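Local coordinates for DSBA-like thioredoxin domain-containing protein (Nitrosomonas europaea, PDB 2IN3) that probably acts as a thiol-disulfide oxidoreductase of the DsbA family, FrnE-like subfamily, and is thought to be a protein disulfide isomerase, at residues 27-39 against 195-209. Numbering follows the deposited sequence. Where two conformers were deposited one is given.
Sequences VIENIRQEYSAFL and YRPIEALRQLLDTWL. With EDO (1,2-ethanediol), chain E.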
loop_
_atom_site.group_PDB
_atom_site.type_symbol
_atom_site.label_atom_id
_atom_site.label_comp_id
_atom_site.label_asym_id
_atom_site.label_seq_id
_atom_site.Cartn_x
_atom_site.Cartn_y
_atom_site.Cartn_z
ATOM N N VAL A 27 9.831 -5.398 4.649
ATOM C CA VAL A 27 9.436 -6.767 4.995
ATOM C C VAL A 27 8.712 -7.388 3.798
ATOM O O VAL A 27 9.017 -8.504 3.356
ATOM C CB VAL A 27 8.497 -6.768 6.226
ATOM C CG1 VAL A 27 8.012 -8.211 6.548
ATOM C CG2 VAL A 27 9.200 -6.120 7.423
ATOM N N ILE A 28 7.753 -6.670 3.243
ATOM C CA ILE A 28 7.058 -7.204 2.062
ATOM C C ILE A 28 7.986 -7.318 0.834
ATOM O O ILE A 28 7.849 -8.256 0.031
ATOM C CB ILE A 28 5.689 -6.454 1.780
ATOM C CG1 ILE A 28 4.838 -7.247 0.746
ATOM C CG2 ILE A 28 5.961 -5.035 1.273
ATOM C CD1 ILE A 28 4.396 -8.659 1.264
ATOM N N GLU A 29 8.984 -6.427 0.712
ATOM C CA GLU A 29 10.017 -6.570 -0.344
ATOM C C GLU A 29 10.759 -7.935 -0.193
ATOM O O GLU A 29 10.948 -8.676 -1.175
ATOM C CB GLU A 29 11.039 -5.415 -0.312
ATOM C CG GLU A 29 12.220 -5.543 -1.345
ATOM C CD GLU A 29 13.466 -4.642 -1.032
ATOM O OE1 GLU A 29 13.404 -3.793 -0.104
ATOM O OE2 GLU A 29 14.523 -4.796 -1.720
ATOM N N ASN A 30 11.198 -8.231 1.022
ATOM C CA ASN A 30 11.888 -9.494 1.279
ATOM C C ASN A 30 11.007 -10.702 1.002
ATOM O O ASN A 30 11.452 -11.676 0.382
ATOM C CB ASN A 30 12.455 -9.563 2.696
ATOM C CG ASN A 30 13.449 -10.730 2.858
ATOM O OD1 ASN A 30 13.065 -11.884 3.077
ATOM N ND2 ASN A 30 14.739 -10.430 2.703
ATOM N N ILE A 31 9.744 -10.626 1.443
ATOM C CA ILE A 31 8.778 -11.701 1.195
ATOM C C ILE A 31 8.619 -11.941 -0.321
ATOM O O ILE A 31 8.734 -13.080 -0.802
ATOM C CB ILE A 31 7.412 -11.370 1.844
ATOM C CG1 ILE A 31 7.519 -11.401 3.364
ATOM C CG2 ILE A 31 6.329 -12.395 1.384
ATOM C CD1 ILE A 31 6.270 -10.759 4.074
ATOM N N ARG A 32 8.371 -10.870 -1.067
ATOM C CA ARG A 32 8.348 -10.946 -2.555
ATOM C C ARG A 32 9.606 -11.534 -3.125
ATOM O O ARG A 32 9.564 -12.296 -4.087
ATOM C CB ARG A 32 8.147 -9.561 -3.197
ATOM C CG ARG A 32 6.800 -8.959 -2.887
ATOM C CD ARG A 32 6.654 -7.617 -3.549
ATOM N NE ARG A 32 6.698 -7.788 -4.979
ATOM C CZ ARG A 32 7.501 -7.148 -5.801
ATOM N NH1 ARG A 32 8.351 -6.231 -5.361
ATOM N NH2 ARG A 32 7.435 -7.423 -7.073
ATOM N N GLN A 33 10.753 -11.147 -2.593
ATOM C CA GLN A 33 11.996 -11.661 -3.138
ATOM C C GLN A 33 12.106 -13.171 -2.862
ATOM O O GLN A 33 12.517 -13.912 -3.747
ATOM C CB GLN A 33 13.198 -10.889 -2.582
ATOM C CG GLN A 33 13.301 -9.448 -3.164
ATOM C CD GLN A 33 14.325 -8.534 -2.451
ATOM O OE1 GLN A 33 14.717 -8.767 -1.281
ATOM N NE2 GLN A 33 14.742 -7.473 -3.151
ATOM N N GLU A 34 11.668 -13.612 -1.682
ATOM C CA GLU A 34 11.904 -14.980 -1.237
ATOM C C GLU A 34 10.830 -15.977 -1.695
ATOM O O GLU A 34 11.144 -17.133 -2.040
ATOM C CB GLU A 34 12.030 -15.011 0.282
ATOM C CG GLU A 34 13.015 -16.046 0.753
ATOM C CD GLU A 34 13.007 -16.244 2.263
ATOM O OE1 GLU A 34 13.321 -17.364 2.674
ATOM O OE2 GLU A 34 12.715 -15.290 3.021
ATOM N N TYR A 35 9.575 -15.530 -1.720
ATOM C CA TYR A 35 8.450 -16.433 -1.946
ATOM C C TYR A 35 7.799 -16.406 -3.333
ATOM O O TYR A 35 6.833 -17.141 -3.561
ATOM C CB TYR A 35 7.375 -16.199 -0.884
ATOM C CG TYR A 35 7.794 -16.600 0.519
ATOM C CD1 TYR A 35 7.437 -17.843 1.049
ATOM C CD2 TYR A 35 8.555 -15.733 1.302
ATOM C CE1 TYR A 35 7.844 -18.227 2.346
ATOM C CE2 TYR A 35 8.961 -16.089 2.578
ATOM C CZ TYR A 35 8.588 -17.319 3.105
ATOM O OH TYR A 35 8.975 -17.628 4.384
ATOM N N SER A 36 8.319 -15.597 -4.255
ATOM C CA SER A 36 7.610 -15.365 -5.530
ATOM C C SER A 36 7.576 -16.555 -6.493
ATOM O O SER A 36 6.849 -16.527 -7.496
ATOM C CB SER A 36 8.101 -14.089 -6.221
ATOM O OG SER A 36 7.576 -12.951 -5.554
ATOM N N ALA A 37 8.350 -17.598 -6.203
ATOM C CA ALA A 37 8.247 -18.841 -6.947
ATOM C C ALA A 37 7.053 -19.673 -6.476
ATOM O O ALA A 37 6.610 -20.563 -7.192
ATOM C CB ALA A 37 9.549 -19.662 -6.865
ATOM N N PHE A 38 6.503 -19.340 -5.312
ATOM C CA PHE A 38 5.508 -20.179 -4.637
ATOM C C PHE A 38 4.175 -19.469 -4.384
ATOM O O PHE A 38 3.142 -20.125 -4.229
ATOM C CB PHE A 38 6.089 -20.657 -3.305
ATOM C CG PHE A 38 7.469 -21.238 -3.445
ATOM C CD1 PHE A 38 7.657 -22.443 -4.123
ATOM C CD2 PHE A 38 8.580 -20.568 -2.921
ATOM C CE1 PHE A 38 8.926 -22.989 -4.276
ATOM C CE2 PHE A 38 9.862 -21.102 -3.077
ATOM C CZ PHE A 38 10.026 -22.319 -3.748
ATOM N N LEU A 39 4.217 -18.140 -4.335
ATOM C CA LEU A 39 3.034 -17.313 -4.106
ATOM C C LEU A 39 3.045 -16.149 -5.094
ATOM O O LEU A 39 4.101 -15.579 -5.362
ATOM C CB LEU A 39 3.048 -16.766 -2.667
ATOM C CG LEU A 39 2.878 -17.770 -1.523
ATOM C CD1 LEU A 39 3.193 -17.139 -0.164
ATOM C CD2 LEU A 39 1.452 -18.370 -1.544
ATOM N N TYR A 195 1.682 -4.595 11.179
ATOM C CA TYR A 195 3.134 -4.765 11.023
ATOM C C TYR A 195 3.626 -5.919 11.907
ATOM O O TYR A 195 3.275 -6.000 13.090
ATOM C CB TYR A 195 3.879 -3.484 11.449
ATOM C CG TYR A 195 5.397 -3.663 11.536
ATOM C CD1 TYR A 195 6.226 -3.456 10.410
ATOM C CD2 TYR A 195 5.995 -4.044 12.727
ATOM C CE1 TYR A 195 7.629 -3.653 10.499
ATOM C CE2 TYR A 195 7.373 -4.211 12.831
ATOM C CZ TYR A 195 8.179 -4.026 11.713
ATOM O OH TYR A 195 9.537 -4.210 11.872
ATOM N N ARG A 196 4.434 -6.808 11.338
ATOM C CA ARG A 196 5.207 -7.767 12.167
ATOM C C ARG A 196 6.567 -7.901 11.487
ATOM O O ARG A 196 6.676 -7.674 10.272
ATOM C CB ARG A 196 4.492 -9.144 12.279
ATOM C CG ARG A 196 3.166 -9.126 13.096
ATOM C CD ARG A 196 2.532 -10.518 13.308
ATOM N NE ARG A 196 3.233 -11.245 14.384
ATOM C CZ ARG A 196 3.034 -12.522 14.730
ATOM N NH1 ARG A 196 3.760 -13.053 15.710
ATOM N NH2 ARG A 196 2.114 -13.273 14.123
ATOM N N PRO A 197 7.614 -8.250 12.250
ATOM C CA PRO A 197 8.945 -8.467 11.656
ATOM C C PRO A 197 8.997 -9.638 10.671
ATOM O O PRO A 197 8.141 -10.532 10.716
ATOM C CB PRO A 197 9.839 -8.737 12.872
ATOM C CG PRO A 197 9.089 -8.158 14.043
ATOM C CD PRO A 197 7.640 -8.367 13.721
ATOM N N ILE A 198 9.985 -9.610 9.787
ATOM C CA ILE A 198 10.169 -10.645 8.750
ATOM C C ILE A 198 10.263 -12.071 9.337
ATOM O O ILE A 198 9.787 -13.033 8.714
ATOM C CB ILE A 198 11.386 -10.295 7.821
ATOM C CG1 ILE A 198 11.478 -11.171 6.576
ATOM C CG2 ILE A 198 12.720 -10.386 8.553
ATOM C CD1 ILE A 198 10.302 -11.094 5.649
ATOM N N GLU A 199 10.842 -12.208 10.534
ATOM C CA GLU A 199 10.976 -13.554 11.139
ATOM C C GLU A 199 9.601 -14.159 11.436
ATOM O O GLU A 199 9.348 -15.331 11.141
ATOM C CB GLU A 199 11.844 -13.524 12.418
ATOM C CG GLU A 199 13.328 -13.321 12.143
ATOM C CD GLU A 199 13.703 -11.836 11.981
ATOM O OE1 GLU A 199 12.876 -10.948 12.298
ATOM O OE2 GLU A 199 14.833 -11.571 11.529
ATOM N N ALA A 200 8.702 -13.354 12.009
ATOM C CA ALA A 200 7.346 -13.838 12.287
ATOM C C ALA A 200 6.599 -14.209 10.996
ATOM O O ALA A 200 5.903 -15.214 10.956
ATOM C CB ALA A 200 6.558 -12.816 13.085
ATOM N N LEU A 201 6.773 -13.438 9.943
ATOM C CA LEU A 201 6.000 -13.686 8.733
ATOM C C LEU A 201 6.562 -14.855 7.937
ATOM O O LEU A 201 5.806 -15.589 7.300
ATOM C CB LEU A 201 5.897 -12.426 7.900
ATOM C CG LEU A 201 5.303 -11.326 8.786
ATOM C CD1 LEU A 201 5.763 -10.009 8.292
ATOM C CD2 LEU A 201 3.779 -11.395 8.850
ATOM N N ARG A 202 7.877 -15.051 8.020
ATOM C CA ARG A 202 8.488 -16.283 7.483
ATOM C C ARG A 202 7.852 -17.524 8.118
ATOM O O ARG A 202 7.459 -18.457 7.417
ATOM C CB ARG A 202 9.980 -16.256 7.690
ATOM C CG ARG A 202 10.717 -15.482 6.576
ATOM C CD ARG A 202 12.107 -15.134 7.007
ATOM N NE ARG A 202 12.811 -14.400 5.959
ATOM C CZ ARG A 202 13.994 -13.826 6.143
ATOM N NH1 ARG A 202 14.620 -13.951 7.306
ATOM N NH2 ARG A 202 14.569 -13.157 5.151
ATOM N N GLN A 203 7.743 -17.525 9.449
ATOM C CA GLN A 203 7.075 -18.624 10.161
ATOM C C GLN A 203 5.660 -18.867 9.619
ATOM O O GLN A 203 5.293 -19.999 9.297
ATOM C CB GLN A 203 7.018 -18.353 11.679
ATOM C CG GLN A 203 6.470 -19.523 12.524
ATOM C CD GLN A 203 4.968 -19.442 12.792
ATOM O OE1 GLN A 203 4.479 -18.469 13.369
ATOM N NE2 GLN A 203 4.235 -20.485 12.397
ATOM N N LEU A 204 4.872 -17.795 9.554
ATOM C CA LEU A 204 3.457 -17.885 9.176
ATOM C C LEU A 204 3.307 -18.398 7.739
ATOM O O LEU A 204 2.595 -19.382 7.480
ATOM C CB LEU A 204 2.777 -16.507 9.330
ATOM C CG LEU A 204 2.740 -16.051 10.798
ATOM C CD1 LEU A 204 2.284 -14.588 10.925
ATOM C CD2 LEU A 204 1.892 -16.996 11.612
ATOM N N LEU A 205 4.061 -17.800 6.831
ATOM C CA LEU A 205 4.047 -18.245 5.425
ATOM C C LEU A 205 4.552 -19.669 5.262
ATOM O O LEU A 205 3.950 -20.453 4.529
ATOM C CB LEU A 205 4.815 -17.281 4.522
ATOM C CG LEU A 205 4.212 -15.870 4.529
ATOM C CD1 LEU A 205 5.198 -14.887 3.853
ATOM C CD2 LEU A 205 2.826 -15.834 3.872
ATOM N N ASP A 206 5.651 -19.995 5.947
ATOM C CA ASP A 206 6.215 -21.338 5.872
ATOM C C ASP A 206 5.177 -22.392 6.279
ATOM O O ASP A 206 5.041 -23.424 5.629
ATOM C CB ASP A 206 7.454 -21.440 6.762
ATOM C CG ASP A 206 8.680 -20.709 6.182
ATOM O OD1 ASP A 206 8.654 -20.287 4.999
ATOM O OD2 ASP A 206 9.702 -20.609 6.910
ATOM N N THR A 207 4.475 -22.129 7.385
ATOM C CA THR A 207 3.462 -23.057 7.911
ATOM C C THR A 207 2.274 -23.165 6.958
ATOM O O THR A 207 1.780 -24.272 6.690
ATOM C CB THR A 207 3.019 -22.615 9.347
ATOM O OG1 THR A 207 4.147 -22.716 10.215
ATOM C CG2 THR A 207 1.895 -23.499 9.890
ATOM N N TRP A 208 1.831 -22.029 6.427
ATOM C CA TRP A 208 0.750 -22.039 5.433
ATOM C C TRP A 208 1.129 -22.939 4.248
ATOM O O TRP A 208 0.374 -23.852 3.899
ATOM C CB TRP A 208 0.335 -20.612 4.960
ATOM C CG TRP A 208 -0.933 -20.732 4.141
ATOM C CD1 TRP A 208 -2.220 -20.702 4.616
ATOM C CD2 TRP A 208 -1.032 -21.049 2.743
ATOM N NE1 TRP A 208 -3.108 -20.928 3.588
ATOM C CE2 TRP A 208 -2.409 -21.156 2.432
ATOM C CE3 TRP A 208 -0.093 -21.245 1.722
ATOM C CZ2 TRP A 208 -2.875 -21.461 1.138
ATOM C CZ3 TRP A 208 -0.555 -21.532 0.426
ATOM C CH2 TRP A 208 -1.935 -21.635 0.152
ATOM N N LEU A 209 2.300 -22.704 3.650
ATOM C CA LEU A 209 2.759 -23.539 2.514
ATOM C C LEU A 209 2.950 -25.026 2.857
ATOM O O LEU A 209 2.672 -25.883 2.021
ATOM C CB LEU A 209 4.043 -22.968 1.884
ATOM C CG LEU A 209 3.884 -21.602 1.199
ATOM C CD1 LEU A 209 5.223 -20.846 1.166
ATOM C CD2 LEU A 209 3.229 -21.722 -0.195
HETATM C C1 EDO E . 10.289 -9.353 -6.381
HETATM O O1 EDO E . 11.675 -9.051 -6.243
HETATM C C2 EDO E . 10.116 -10.744 -6.989
HETATM O O2 EDO E . 11.349 -11.454 -6.827
#
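Tyr35 is the knob of this helix pair, seated in a hole formed by Arg202, Leu205, Asp206 and Leu209. Leu205 CD1 lies over the centre of its ring in a CH-pi contact, 4.2 Å from the centroid, while Leu209 CD1 reaches the ring edge. The phenol OH donates to Asp206 OD1 at 2.7 Å, approaching from above the carboxylate plane, which fixes the far end of the ring. Arg202, its CG anti to the carbonyl carbon (chi1 -84°) and its chain extended as far as NE, brings its guanidinium alongside Asn30 and Glu34. NH2 donates to Asn30 OD1 at 2.9 Å, bent to 144° and coming from above the amide plane. In one of two modelled conformers of Glu34, Arg202 NE meets the syn lone pair of OE2 in a bent salt bridge of 3.1 Å. Ile198 CG1 packs against one guanidinium face, offset toward its rim. A methionine in place of Arg202 would probably leave Asn30 OD1 without this donor and, in that conformer, the Glu34 carboxylate without its countercharge. Beneath the polar row runs an apolar one: Ile198 CD1 packs on Ile31 CG1 (3.6 Å) and Val27 CG1 (3.8 Å), and Ile31 CG2 touches Leu205 CD1. Further along, Leu39 CD2 meets Leu209 CD2. In the next shell, Ile31 and Leu205 both rest on Leu10 of inner strand 9-14. The pair illustrates how a polar rim flanks an apolar helix-helix core. The axes of 27-35 and 198-209 cross at -39°, and both helices lie on one sheet face, as in a thioredoxin fold, here the DsbA-like domain.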